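Beta-phosphoglucomutase (Bacteroides vulgatus, PDB 3DV9) probably interconverts beta-D-glucose 1-phosphate and glucose 6-phosphate, as a magnesium-binding phosphomutase of the haloacid dehalogenase superfamily. Local coordinates at residues H46-R51 and Y94-E99; T72-S77 and H83-E88; D29-L34 and P39-S44; E65-A70 and A191-Q196. One frame throughout, in Å; residues are numbered along the deposited sequence. Where two conformers were deposited one is given.

Interaction 1. Residues H46-R51 and Y94-E99; sequences HKIMKR and YQAKTE
The helical segments 46-51 and 94-99 run roughly antiparallel, their local axes 141° apart and 9.2 Å from each other at closest approach, with I48 and K97 forming the nearest CA pair at 5.7 Å. I48 gives the largest share of the contact: its CG2 branch takes the A96 methyl and CG1 the backbone at K97. With CG2 anti to the backbone N and CG1 beside it (chi1 -68°), I48 CG2 lies 3.7 Å from A96 CB, while I48 CG1 lies 3.6 Å from K97 CA. R51 extends alongside and bends at chi3, which lays one face of its guanidinium over I48 CD1 of its own helix, near the rim. Water 1 sits in the guanidinium plane, accepting from R51 NH1 at 3.0 Å and donating to A96 O at 2.7 Å, so an otherwise apolar contact gains a polar bridge on its exposed side. K97 contributes mainly its backbone and CB, and its side chain leads away to pack on H41 and W45. Helix 38-51 is thus packed against helix 87-101 within the helical part of the fold; I48 also touches I93 and E100, and K47 reaches E100 in a salt bridge.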
loop_
_atom_site.group_PDB
_atom_site.type_symbol
_atom_site.label_atom_id
_atom_site.label_comp_id
_atom_site.label_asym_id
_atom_site.label_seq_id
_atom_site.Cartn_x
_atom_site.Cartn_y
_atom_site.Cartn_z
ATOM N N HIS A 46 -6.637 -8.114 15.773
ATOM C CA HIS A 46 -6.967 -7.772 17.155
ATOM C C HIS A 46 -7.414 -9.020 17.943
ATOM O O HIS A 46 -6.932 -9.297 19.069
ATOM C CB HIS A 46 -8.074 -6.723 17.203
ATOM C CG HIS A 46 -8.660 -6.581 18.568
ATOM N ND1 HIS A 46 -7.943 -6.076 19.629
ATOM C CD2 HIS A 46 -9.867 -6.932 19.057
ATOM C CE1 HIS A 46 -8.698 -6.100 20.711
ATOM N NE2 HIS A 46 -9.861 -6.634 20.395
ATOM N N LYS A 47 -8.334 -9.763 17.338
ATOM C CA LYS A 47 -8.935 -10.935 17.956
ATOM C C LYS A 47 -7.942 -12.086 18.138
ATOM O O LYS A 47 -7.932 -12.726 19.194
ATOM C CB LYS A 47 -10.134 -11.375 17.117
ATOM C CG LYS A 47 -10.885 -12.606 17.618
ATOM C CD LYS A 47 -12.051 -12.892 16.686
ATOM C CE LYS A 47 -12.658 -14.240 16.960
ATOM N NZ LYS A 47 -14.046 -14.254 16.425
ATOM N N ILE A 48 -7.114 -12.344 17.114
ATOM C CA ILE A 48 -6.143 -13.424 17.174
ATOM C C ILE A 48 -5.010 -13.118 18.171
ATOM O O ILE A 48 -4.580 -13.976 18.925
ATOM C CB ILE A 48 -5.597 -13.748 15.764
ATOM C CG1 ILE A 48 -6.697 -14.368 14.907
ATOM C CG2 ILE A 48 -4.337 -14.647 15.838
ATOM C CD1 ILE A 48 -7.622 -15.310 15.685
HETATM N N MSE A 49 -4.510 -11.896 18.144
HETATM C CA MSE A 49 -3.535 -11.452 19.136
HETATM C C MSE A 49 -4.065 -11.619 20.553
HETATM O O MSE A 49 -3.338 -12.086 21.427
HETATM C CB MSE A 49 -3.112 -9.998 18.861
HETATM C CG MSE A 49 -2.197 -9.896 17.615
HETATM SE SE MSE A 49 -0.486 -10.825 17.866
HETATM C CE MSE A 49 0.487 -9.430 18.813
ATOM N N LYS A 50 -5.336 -11.276 20.763
ATOM C CA LYS A 50 -5.996 -11.456 22.085
ATOM C C LYS A 50 -5.992 -12.930 22.516
ATOM O O LYS A 50 -5.715 -13.242 23.690
ATOM C CB LYS A 50 -7.432 -10.903 22.053
ATOM C CG LYS A 50 -8.151 -10.935 23.386
ATOM C CD LYS A 50 -9.533 -10.299 23.234
ATOM C CE LYS A 50 -10.380 -10.329 24.519
ATOM N NZ LYS A 50 -10.243 -9.106 25.380
ATOM N N ARG A 51 -6.280 -13.823 21.566
ATOM C CA ARG A 51 -6.306 -15.257 21.810
ATOM C C ARG A 51 -4.940 -15.776 22.269
ATOM O O ARG A 51 -4.867 -16.721 23.063
ATOM C CB ARG A 51 -6.711 -16.011 20.537
ATOM C CG ARG A 51 -6.907 -17.486 20.762
ATOM C CD ARG A 51 -7.147 -18.203 19.428
ATOM N NE ARG A 51 -8.386 -17.667 18.840
ATOM C CZ ARG A 51 -8.758 -17.860 17.575
ATOM N NH1 ARG A 51 -7.991 -18.555 16.751
ATOM N NH2 ARG A 51 -9.902 -17.317 17.131
ATOM N N TYR A 94 0.304 -16.213 12.831
ATOM C CA TYR A 94 -0.052 -15.920 11.444
ATOM C C TYR A 94 -1.109 -16.896 10.895
ATOM O O TYR A 94 -2.066 -16.465 10.219
ATOM C CB TYR A 94 1.162 -15.820 10.507
ATOM C CG TYR A 94 0.794 -15.131 9.198
ATOM C CD1 TYR A 94 0.323 -13.795 9.185
ATOM C CD2 TYR A 94 0.873 -15.810 7.973
ATOM C CE1 TYR A 94 -0.040 -13.162 7.993
ATOM C CE2 TYR A 94 0.505 -15.171 6.761
ATOM C CZ TYR A 94 0.051 -13.848 6.783
ATOM O OH TYR A 94 -0.300 -13.205 5.599
ATOM N N GLN A 95 -0.966 -18.193 11.205
ATOM C CA GLN A 95 -1.924 -19.200 10.741
ATOM C C GLN A 95 -3.327 -18.910 11.276
ATOM O O GLN A 95 -4.313 -18.947 10.529
ATOM C CB GLN A 95 -1.477 -20.622 11.124
ATOM C CG GLN A 95 -0.399 -21.211 10.211
ATOM C CD GLN A 95 -0.161 -22.711 10.429
ATOM O OE1 GLN A 95 -0.871 -23.366 11.201
ATOM N NE2 GLN A 95 0.852 -23.256 9.748
ATOM N N ALA A 96 -3.417 -18.615 12.572
ATOM C CA ALA A 96 -4.710 -18.328 13.180
ATOM C C ALA A 96 -5.348 -17.076 12.566
ATOM O O ALA A 96 -6.562 -17.029 12.356
ATOM C CB ALA A 96 -4.590 -18.199 14.709
ATOM N N LYS A 97 -4.518 -16.081 12.272
ATOM C CA LYS A 97 -4.981 -14.822 11.720
ATOM C C LYS A 97 -5.515 -15.013 10.297
ATOM O O LYS A 97 -6.548 -14.432 9.925
ATOM C CB LYS A 97 -3.852 -13.793 11.743
ATOM C CG LYS A 97 -4.287 -12.374 11.262
ATOM C CD LYS A 97 -3.452 -11.961 10.094
ATOM C CE LYS A 97 -4.169 -12.188 8.771
ATOM N NZ LYS A 97 -4.831 -10.957 8.188
ATOM N N THR A 98 -4.781 -15.790 9.505
ATOM C CA THR A 98 -5.173 -16.141 8.137
ATOM C C THR A 98 -6.557 -16.813 8.142
ATOM O O THR A 98 -7.463 -16.394 7.402
ATOM C CB THR A 98 -4.105 -17.086 7.481
ATOM O OG1 THR A 98 -2.859 -16.385 7.374
ATOM C CG2 THR A 98 -4.527 -17.532 6.093
ATOM N N GLU A 99 -6.704 -17.832 9.000
ATOM C CA GLU A 99 -7.951 -18.587 9.141
ATOM C C GLU A 99 -9.095 -17.688 9.591
ATOM O O GLU A 99 -10.224 -17.836 9.132
ATOM C CB GLU A 99 -7.769 -19.746 10.138
ATOM C CG GLU A 99 -8.996 -20.664 10.306
ATOM C CD GLU A 99 -8.708 -22.001 10.992
ATOM O OE1 GLU A 99 -7.526 -22.395 11.124
ATOM O OE2 GLU A 99 -9.682 -22.688 11.387
HETATM O O HOH W 1 -8.193 -18.612 13.762
#

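Interaction 2. Residues T72-S77 and H83-E88; sequences TINIVS and HDATEE
I73 begins the contact between helical segment 72-77 and the loop of 83-88: its CG2 branch packs on the methyl of A85, I73 CG2 to A85 CB being 3.7 Å, and I90 and I93 of helix 87-101 lie around the same side chain. N74, one residue on, takes the polar role. Its CG stands beside the backbone N (chi1 -78°), which brings OD1 to the incoming loop, where it accepts from A85 N at 2.9 Å. The bond is moderately bent, 146° at the hydrogen, and the donor arrives above the carbonyl plane of the amide. The same amide stacks against the D84 carboxylate, their planes 14° apart, with N74 CG and D84 CG 3.8 Å from each other; D84 OD1 is itself held by a salt bridge to R78. In place of N74, an alanine would probably leave the backbone N-H of A85 without this acceptor and take away the flat group stacked on D84, which R78 would still hold. S77 closes the walk. Its hydroxyl, carried trans to the main-chain N, donates to H83 O at 2.7 Å, and R81 also bonds to this OG. The loop is braced from within as well, by H83 ND1 donating to D84 O at 2.7 Å in an almost straight bond. Two helix side chains therefore bind one N-H and one carbonyl of the loop backbone, which probably helps hold the turn joining helix 69-81 to helix 87-101 just before T86 caps the latter.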
loop_
_atom_site.group_PDB
_atom_site.type_symbol
_atom_site.label_atom_id
_atom_site.label_comp_id
_atom_site.label_asym_id
_atom_site.label_seq_id
_atom_site.Cartn_x
_atom_site.Cartn_y
_atom_site.Cartn_z
ATOM N N THR A 72 5.185 -6.958 13.412
ATOM C CA THR A 72 4.025 -6.573 14.241
ATOM C C THR A 72 3.927 -7.391 15.547
ATOM O O THR A 72 3.723 -6.834 16.641
ATOM C CB THR A 72 2.675 -6.672 13.470
ATOM O OG1 THR A 72 2.670 -5.749 12.365
ATOM C CG2 THR A 72 1.491 -6.318 14.390
ATOM N N ILE A 73 4.040 -8.712 15.428
ATOM C CA ILE A 73 4.017 -9.588 16.605
ATOM C C ILE A 73 5.176 -9.240 17.530
ATOM O O ILE A 73 5.000 -9.140 18.754
ATOM C CB ILE A 73 4.066 -11.093 16.194
ATOM C CG1 ILE A 73 2.814 -11.468 15.397
ATOM C CG2 ILE A 73 4.208 -12.018 17.429
ATOM C CD1 ILE A 73 2.993 -12.735 14.514
ATOM N N ASN A 74 6.359 -9.035 16.953
ATOM C CA ASN A 74 7.549 -8.751 17.773
ATOM C C ASN A 74 7.504 -7.404 18.488
ATOM O O ASN A 74 7.990 -7.291 19.628
ATOM C CB ASN A 74 8.841 -8.898 16.973
ATOM C CG ASN A 74 9.242 -10.338 16.792
ATOM O OD1 ASN A 74 8.735 -11.219 17.492
ATOM N ND2 ASN A 74 10.144 -10.592 15.843
ATOM N N ILE A 75 6.896 -6.402 17.845
ATOM C CA ILE A 75 6.686 -5.104 18.499
ATOM C C ILE A 75 5.860 -5.296 19.757
ATOM O O ILE A 75 6.254 -4.856 20.839
ATOM C CB ILE A 75 5.983 -4.067 17.551
ATOM C CG1 ILE A 75 6.970 -3.585 16.484
ATOM C CG2 ILE A 75 5.402 -2.875 18.352
ATOM C CD1 ILE A 75 6.275 -3.007 15.249
ATOM N N VAL A 76 4.730 -5.981 19.628
ATOM C CA VAL A 76 3.835 -6.165 20.753
ATOM C C VAL A 76 4.475 -7.080 21.810
ATOM O O VAL A 76 4.320 -6.850 23.016
ATOM C CB VAL A 76 2.473 -6.740 20.317
ATOM C CG1 VAL A 76 1.551 -6.920 21.512
ATOM C CG2 VAL A 76 1.835 -5.842 19.256
ATOM N N SER A 77 5.175 -8.121 21.366
ATOM C CA SER A 77 5.834 -9.048 22.303
ATOM C C SER A 77 6.916 -8.357 23.140
ATOM O O SER A 77 6.980 -8.531 24.376
ATOM C CB SER A 77 6.428 -10.237 21.558
ATOM O OG SER A 77 7.023 -11.148 22.476
ATOM N N HIS A 83 10.867 -9.363 25.162
ATOM C CA HIS A 83 11.615 -10.165 24.191
ATOM C C HIS A 83 10.784 -10.410 22.934
ATOM O O HIS A 83 9.550 -10.338 22.968
ATOM C CB HIS A 83 12.093 -11.513 24.791
ATOM C CG HIS A 83 10.987 -12.409 25.267
ATOM N ND1 HIS A 83 10.207 -13.157 24.410
ATOM C CD2 HIS A 83 10.558 -12.712 26.520
ATOM C CE1 HIS A 83 9.325 -13.853 25.106
ATOM N NE2 HIS A 83 9.516 -13.601 26.389
ATOM N N ASP A 84 11.463 -10.704 21.829
ATOM C CA ASP A 84 10.786 -11.143 20.609
ATOM C C ASP A 84 10.052 -12.466 20.819
ATOM O O ASP A 84 10.390 -13.244 21.731
ATOM C CB ASP A 84 11.785 -11.300 19.455
ATOM C CG ASP A 84 12.359 -9.978 18.994
ATOM O OD1 ASP A 84 11.761 -8.939 19.331
ATOM O OD2 ASP A 84 13.403 -9.975 18.301
ATOM N N ALA A 85 9.047 -12.699 19.970
ATOM C CA ALA A 85 8.357 -13.989 19.869
ATOM C C ALA A 85 9.253 -15.019 19.186
ATOM O O ALA A 85 10.178 -14.667 18.444
ATOM C CB ALA A 85 7.023 -13.844 19.102
ATOM N N THR A 86 8.977 -16.292 19.453
ATOM C CA THR A 86 9.704 -17.391 18.846
ATOM C C THR A 86 9.154 -17.649 17.455
ATOM O O THR A 86 8.047 -17.184 17.122
ATOM C CB THR A 86 9.573 -18.679 19.699
ATOM O OG1 THR A 86 8.188 -19.062 19.820
ATOM C CG2 THR A 86 10.169 -18.462 21.105
ATOM N N GLU A 87 9.909 -18.390 16.640
ATOM C CA GLU A 87 9.429 -18.776 15.323
ATOM C C GLU A 87 8.107 -19.544 15.431
ATOM O O GLU A 87 7.178 -19.295 14.656
ATOM C CB GLU A 87 10.479 -19.599 14.566
ATOM C CG GLU A 87 10.490 -19.333 13.066
ATOM C CD GLU A 87 9.127 -19.531 12.425
ATOM O OE1 GLU A 87 8.477 -18.517 12.071
ATOM O OE2 GLU A 87 8.696 -20.702 12.307
ATOM N N GLU A 88 8.025 -20.458 16.402
ATOM C CA GLU A 88 6.821 -21.242 16.645
ATOM C C GLU A 88 5.632 -20.317 16.918
ATOM O O GLU A 88 4.561 -20.501 16.328
ATOM C CB GLU A 88 7.019 -22.257 17.797
ATOM C CG GLU A 88 5.731 -23.033 18.147
ATOM C CD GLU A 88 5.818 -23.915 19.398
ATOM O OE1 GLU A 88 6.449 -23.538 20.409
ATOM O OE2 GLU A 88 5.216 -25.002 19.375
#

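Interaction 3. Residues D29-L34 and P39-S44; sequences DMDGVL and PNHAES. With MG (magnesium ion), chain B; PO4 (phosphate ion), chain C.
A single weak hydrogen bond accounts for the whole direct contact between H41 and D31: H41 NE2 donates to D31 OD1 at 3.0 Å, bent to 135° at the hydrogen. The oxygen lies at the edge of the imidazole, near its plane, but the carboxylate is turned 71° against the ring, so the two flat groups meet almost crosswise. Only 77 Å² is buried, all of it on these two residues. The H41 ring is swung toward the loop with CG beside its backbone N (chi1 -78°), and its position is further defined by K97 and the ring of F101. D31 OD1 has a firmer partner in S37 OG. The 29-34 loop follows strand 25-29 and matches the DxDx(T/V) pattern of haloacid dehalogenase enzymes. The magnesium ion is held there by D29 OD2 at 2.1 Å and by the backbone D31 O at 2.3 Å, with E65 and N190 completing the protein ligands. A phosphate, probably from the crystallisation liquor, is modelled so close to water 2 that the two are probably alternative occupants. Its contacts are therefore doubtful, among them D31 N to O1 at 3.0 Å, D31 OD2 to O4 at 2.9 Å, and the bonds to T131 and K165. The chemistry is consistent with a phosphoryl site in which magnesium, the backbone N-H of D31 and K165 would together stabilise negative charge, while S37 and, more weakly, H41 probably help orient the D31 carboxylate beside it.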
loop_
_atom_site.group_PDB
_atom_site.type_symbol
_atom_site.label_atom_id
_atom_site.label_comp_id
_atom_site.label_asym_id
_atom_site.label_seq_id
_atom_site.Cartn_x
_atom_site.Cartn_y
_atom_site.Cartn_z
ATOM N N ASP A 29 -0.739 -0.049 -3.755
ATOM C CA ASP A 29 -0.961 -0.903 -2.618
ATOM C C ASP A 29 -2.279 -1.724 -2.777
ATOM O O ASP A 29 -3.203 -1.308 -3.502
ATOM C CB ASP A 29 -1.027 -0.032 -1.367
ATOM C CG ASP A 29 -1.275 -0.821 -0.150
ATOM O OD1 ASP A 29 -0.528 -1.806 0.059
ATOM O OD2 ASP A 29 -2.233 -0.485 0.568
HETATM N N MSE A 30 -2.378 -2.900 -2.135
HETATM C CA MSE A 30 -3.637 -3.657 -2.238
HETATM C C MSE A 30 -4.707 -3.352 -1.155
HETATM O O MSE A 30 -5.794 -2.858 -1.432
HETATM C CB MSE A 30 -3.378 -5.167 -2.291
HETATM C CG MSE A 30 -4.679 -5.918 -2.624
HETATM SE SE MSE A 30 -4.366 -7.814 -2.768
HETATM C CE MSE A 30 -4.013 -8.169 -0.864
ATOM N N ASP A 31 -4.395 -3.690 0.084
ATOM C CA ASP A 31 -5.375 -3.544 1.172
ATOM C C ASP A 31 -5.668 -2.080 1.479
ATOM O O ASP A 31 -4.767 -1.319 1.799
ATOM C CB ASP A 31 -4.862 -4.246 2.420
ATOM C CG ASP A 31 -4.738 -5.745 2.228
ATOM O OD1 ASP A 31 -5.713 -6.400 1.834
ATOM O OD2 ASP A 31 -3.631 -6.256 2.472
ATOM N N GLY A 32 -6.959 -1.711 1.430
ATOM C CA GLY A 32 -7.335 -0.330 1.663
ATOM C C GLY A 32 -7.148 0.591 0.469
ATOM O O GLY A 32 -7.329 1.807 0.591
ATOM N N VAL A 33 -6.770 0.024 -0.690
ATOM C CA VAL A 33 -6.632 0.830 -1.929
ATOM C C VAL A 33 -7.416 0.152 -3.045
ATOM O O VAL A 33 -8.324 0.754 -3.646
ATOM C CB VAL A 33 -5.124 1.003 -2.301
ATOM C CG1 VAL A 33 -4.968 1.582 -3.735
ATOM C CG2 VAL A 33 -4.414 1.888 -1.224
ATOM N N LEU A 34 -7.055 -1.104 -3.331
ATOM C CA LEU A 34 -7.815 -1.965 -4.272
ATOM C C LEU A 34 -9.046 -2.630 -3.659
ATOM O O LEU A 34 -10.114 -2.637 -4.279
ATOM C CB LEU A 34 -6.893 -2.988 -4.954
ATOM C CG LEU A 34 -5.706 -2.342 -5.692
ATOM C CD1 LEU A 34 -4.904 -3.505 -6.287
ATOM C CD2 LEU A 34 -6.165 -1.354 -6.798
ATOM N N PRO A 39 -10.915 -3.355 7.446
ATOM C CA PRO A 39 -11.735 -3.670 8.624
ATOM C C PRO A 39 -11.596 -5.128 9.073
ATOM O O PRO A 39 -11.454 -5.396 10.280
ATOM C CB PRO A 39 -13.163 -3.326 8.159
ATOM C CG PRO A 39 -12.955 -2.232 7.122
ATOM C CD PRO A 39 -11.677 -2.635 6.403
ATOM N N ASN A 40 -11.606 -6.054 8.129
ATOM C CA ASN A 40 -11.419 -7.486 8.438
ATOM C C ASN A 40 -10.014 -7.770 8.940
ATOM O O ASN A 40 -9.837 -8.480 9.939
ATOM C CB ASN A 40 -11.735 -8.384 7.224
ATOM C CG ASN A 40 -11.725 -9.895 7.565
ATOM O OD1 ASN A 40 -11.664 -10.287 8.729
ATOM N ND2 ASN A 40 -11.781 -10.736 6.535
ATOM N N HIS A 41 -9.003 -7.234 8.258
ATOM C CA HIS A 41 -7.617 -7.454 8.715
ATOM C C HIS A 41 -7.426 -6.937 10.164
ATOM O O HIS A 41 -6.873 -7.619 11.011
ATOM C CB HIS A 41 -6.602 -6.741 7.812
ATOM C CG HIS A 41 -6.320 -7.426 6.510
ATOM N ND1 HIS A 41 -5.655 -8.634 6.426
ATOM C CD2 HIS A 41 -6.525 -7.022 5.236
ATOM C CE1 HIS A 41 -5.522 -8.971 5.154
ATOM N NE2 HIS A 41 -6.025 -8.000 4.409
ATOM N N ALA A 42 -7.855 -5.708 10.432
ATOM C CA ALA A 42 -7.727 -5.123 11.794
ATOM C C ALA A 42 -8.435 -5.912 12.900
ATOM O O ALA A 42 -7.851 -6.162 13.978
ATOM C CB ALA A 42 -8.207 -3.639 11.778
ATOM N N GLU A 43 -9.697 -6.262 12.660
ATOM C CA GLU A 43 -10.453 -7.109 13.588
ATOM C C GLU A 43 -9.809 -8.492 13.783
ATOM O O GLU A 43 -9.695 -8.943 14.930
ATOM C CB GLU A 43 -11.917 -7.228 13.143
ATOM C CG GLU A 43 -12.819 -8.059 14.098
ATOM C CD GLU A 43 -12.920 -7.458 15.490
ATOM O OE1 GLU A 43 -12.456 -6.325 15.695
ATOM O OE2 GLU A 43 -13.477 -8.103 16.394
ATOM N N SER A 44 -9.385 -9.138 12.691
ATOM C CA SER A 44 -8.712 -10.448 12.758
ATOM C C SER A 44 -7.418 -10.382 13.539
ATOM O O SER A 44 -7.134 -11.257 14.372
ATOM C CB SER A 44 -8.427 -11.012 11.367
ATOM O OG SER A 44 -9.642 -11.203 10.671
HETATM MG MG MG B . -2.809 -0.583 2.642
HETATM P P PO4 C . -1.159 -3.638 2.336
HETATM O O1 PO4 C . -1.545 -4.067 0.935
HETATM O O2 PO4 C . -1.987 -2.468 2.792
HETATM O O3 PO4 C . 0.326 -3.267 2.393
HETATM O O4 PO4 C . -1.339 -4.771 3.338
HETATM O O HOH W 2 -1.577 -2.230 3.091
HETATM O O HOH W 3 -0.594 0.216 3.103
#

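Interaction 4. Residues E65-A70 and A191-Q196; sequences EGRTGA and APLGVQ. With MG (magnesium ion), chain B.
E65 and A191 meet where what is probably the helical cap approaches the Rossmann-like core of this haloacid dehalogenase fold, E65 coming from the loop before helix 69-81 and A191 from the N-cap of helix 192-200. The E65 side chain is extended, CG anti to the backbone N (chi1 180°), and runs alongside the A191 methyl, with E65 CD 3.6 Å from A191 CB. That apolar flank leaves the carboxylate directed at the magnesium ion, which E65 OE2 binds at 2.1 Å; D29, D31 and N190 supply its other protein ligands. Further along, L193 lies against one face of the R67 guanidinium, with L193 CD1 3.6 Å from R67 NE, and both L193 methyls come within 3.7 Å of R67 NH2. The bend at chi3 turns the guanidinium to this position, where R67 NE is hydrogen-bonded to H64 and R67 NH1 bonds weakly to S71. Replacing R67 by an alanine would probably leave the L193 methyls without cover on the side facing the guanidinium and H64 without this hydrogen bond. Between the E65/A191 and R67/L193 pairs, water 4 donates to E65 O at 2.9 Å and accepts from L193 N at 2.9 Å, bridging the loop before helix 69-81 to the first turn of helix 192-200.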
loop_
_atom_site.group_PDB
_atom_site.type_symbol
_atom_site.label_atom_id
_atom_site.label_comp_id
_atom_site.label_asym_id
_atom_site.label_seq_id
_atom_site.Cartn_x
_atom_site.Cartn_y
_atom_site.Cartn_z
ATOM N N GLU A 65 -0.485 -1.264 9.525
ATOM C CA GLU A 65 -0.862 -1.675 8.169
ATOM C C GLU A 65 0.353 -1.693 7.231
ATOM O O GLU A 65 1.067 -0.709 7.115
ATOM C CB GLU A 65 -1.947 -0.749 7.600
ATOM C CG GLU A 65 -2.357 -1.151 6.193
ATOM C CD GLU A 65 -3.563 -0.370 5.689
ATOM O OE1 GLU A 65 -4.268 0.293 6.492
ATOM O OE2 GLU A 65 -3.761 -0.428 4.482
ATOM N N GLY A 66 0.579 -2.825 6.552
ATOM C CA GLY A 66 1.736 -3.001 5.693
ATOM C C GLY A 66 2.934 -3.716 6.281
ATOM O O GLY A 66 3.792 -4.215 5.547
ATOM N N ARG A 67 3.029 -3.737 7.601
ATOM C CA ARG A 67 4.192 -4.298 8.299
ATOM C C ARG A 67 4.108 -5.832 8.199
ATOM O O ARG A 67 3.008 -6.388 8.232
ATOM C CB ARG A 67 4.089 -3.856 9.762
ATOM C CG ARG A 67 5.360 -3.874 10.539
ATOM C CD ARG A 67 5.099 -3.424 11.961
ATOM N NE ARG A 67 5.352 -1.997 12.200
ATOM C CZ ARG A 67 6.525 -1.395 12.006
ATOM N NH1 ARG A 67 7.559 -2.072 11.528
ATOM N NH2 ARG A 67 6.660 -0.108 12.268
ATOM N N THR A 68 5.240 -6.529 8.115
ATOM C CA THR A 68 5.180 -7.990 8.174
ATOM C C THR A 68 4.553 -8.442 9.493
ATOM O O THR A 68 4.750 -7.808 10.547
ATOM C CB THR A 68 6.570 -8.656 8.039
ATOM O OG1 THR A 68 7.288 -8.529 9.281
ATOM C CG2 THR A 68 7.354 -8.032 6.897
ATOM N N GLY A 69 3.806 -9.545 9.429
ATOM C CA GLY A 69 3.214 -10.167 10.609
ATOM C C GLY A 69 4.225 -10.338 11.724
ATOM O O GLY A 69 3.920 -10.009 12.872
ATOM N N ALA A 70 5.438 -10.823 11.389
ATOM C CA ALA A 70 6.476 -11.073 12.406
ATOM C C ALA A 70 6.892 -9.792 13.134
ATOM O O ALA A 70 7.062 -9.779 14.360
ATOM C CB ALA A 70 7.733 -11.792 11.778
ATOM N N ALA A 191 -1.680 3.958 3.959
ATOM C CA ALA A 191 -1.249 3.765 5.351
ATOM C C ALA A 191 0.093 4.463 5.615
ATOM O O ALA A 191 0.882 4.601 4.706
ATOM C CB ALA A 191 -1.113 2.298 5.642
ATOM N N PRO A 192 0.330 4.894 6.864
ATOM C CA PRO A 192 1.543 5.659 7.113
ATOM C C PRO A 192 2.796 4.849 6.775
ATOM O O PRO A 192 3.731 5.391 6.214
ATOM C CB PRO A 192 1.497 5.952 8.631
ATOM C CG PRO A 192 0.498 5.025 9.179
ATOM C CD PRO A 192 -0.510 4.803 8.067
ATOM N N LEU A 193 2.859 3.574 7.144
ATOM C CA LEU A 193 4.113 2.817 6.881
ATOM C C LEU A 193 4.323 2.551 5.380
ATOM O O LEU A 193 5.462 2.508 4.905
ATOM C CB LEU A 193 4.131 1.488 7.627
ATOM C CG LEU A 193 4.130 1.595 9.158
ATOM C CD1 LEU A 193 3.961 0.218 9.756
ATOM C CD2 LEU A 193 5.379 2.274 9.675
ATOM N N GLY A 194 3.212 2.457 4.646
ATOM C CA GLY A 194 3.215 2.336 3.167
ATOM C C GLY A 194 3.729 3.618 2.509
ATOM O O GLY A 194 4.577 3.567 1.620
ATOM N N VAL A 195 3.224 4.760 2.976
ATOM C CA VAL A 195 3.667 6.061 2.496
ATOM C C VAL A 195 5.174 6.175 2.763
ATOM O O VAL A 195 5.933 6.574 1.897
ATOM C CB VAL A 195 2.901 7.220 3.136
ATOM C CG1 VAL A 195 3.521 8.536 2.732
ATOM C CG2 VAL A 195 1.415 7.164 2.641
ATOM N N GLN A 196 5.583 5.814 3.979
ATOM C CA GLN A 196 7.006 5.907 4.360
ATOM C C GLN A 196 7.892 5.107 3.397
ATOM O O GLN A 196 8.978 5.581 2.993
ATOM C CB GLN A 196 7.175 5.402 5.802
ATOM C CG GLN A 196 8.573 5.643 6.307
ATOM C CD GLN A 196 8.755 5.213 7.744
ATOM O OE1 GLN A 196 7.794 5.133 8.523
ATOM N NE2 GLN A 196 9.991 4.914 8.097
HETATM MG MG MG B . -2.809 -0.583 2.642
HETATM O O HOH W 4 0.877 1.849 8.374
HETATM O O HOH W 3 -0.594 0.216 3.103
HETATM O O HOH W 2 -1.577 -2.230 3.091
#

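In the fold
Along the chain, interaction 3 closes before the others open, while the segments of interactions 1 and 4 alternate and interaction 2 falls within the span of each. Interactions 1 and 3 share helix 38-51, their centres about 15 Å apart; interactions 1 and 2 share helix 87-101 and touch through M49 and V76; interactions 2 and 4 share helix 69-81. Interactions 3 and 4, about 11 Å between centres, both reach the magnesium ion at the C-terminal end of strand 25-29 in the parallel sheet. Interactions 1 and 2 thus organise the helical cap, and interactions 3 and 4 join it to the core, consistent with a cap closed over the metal site.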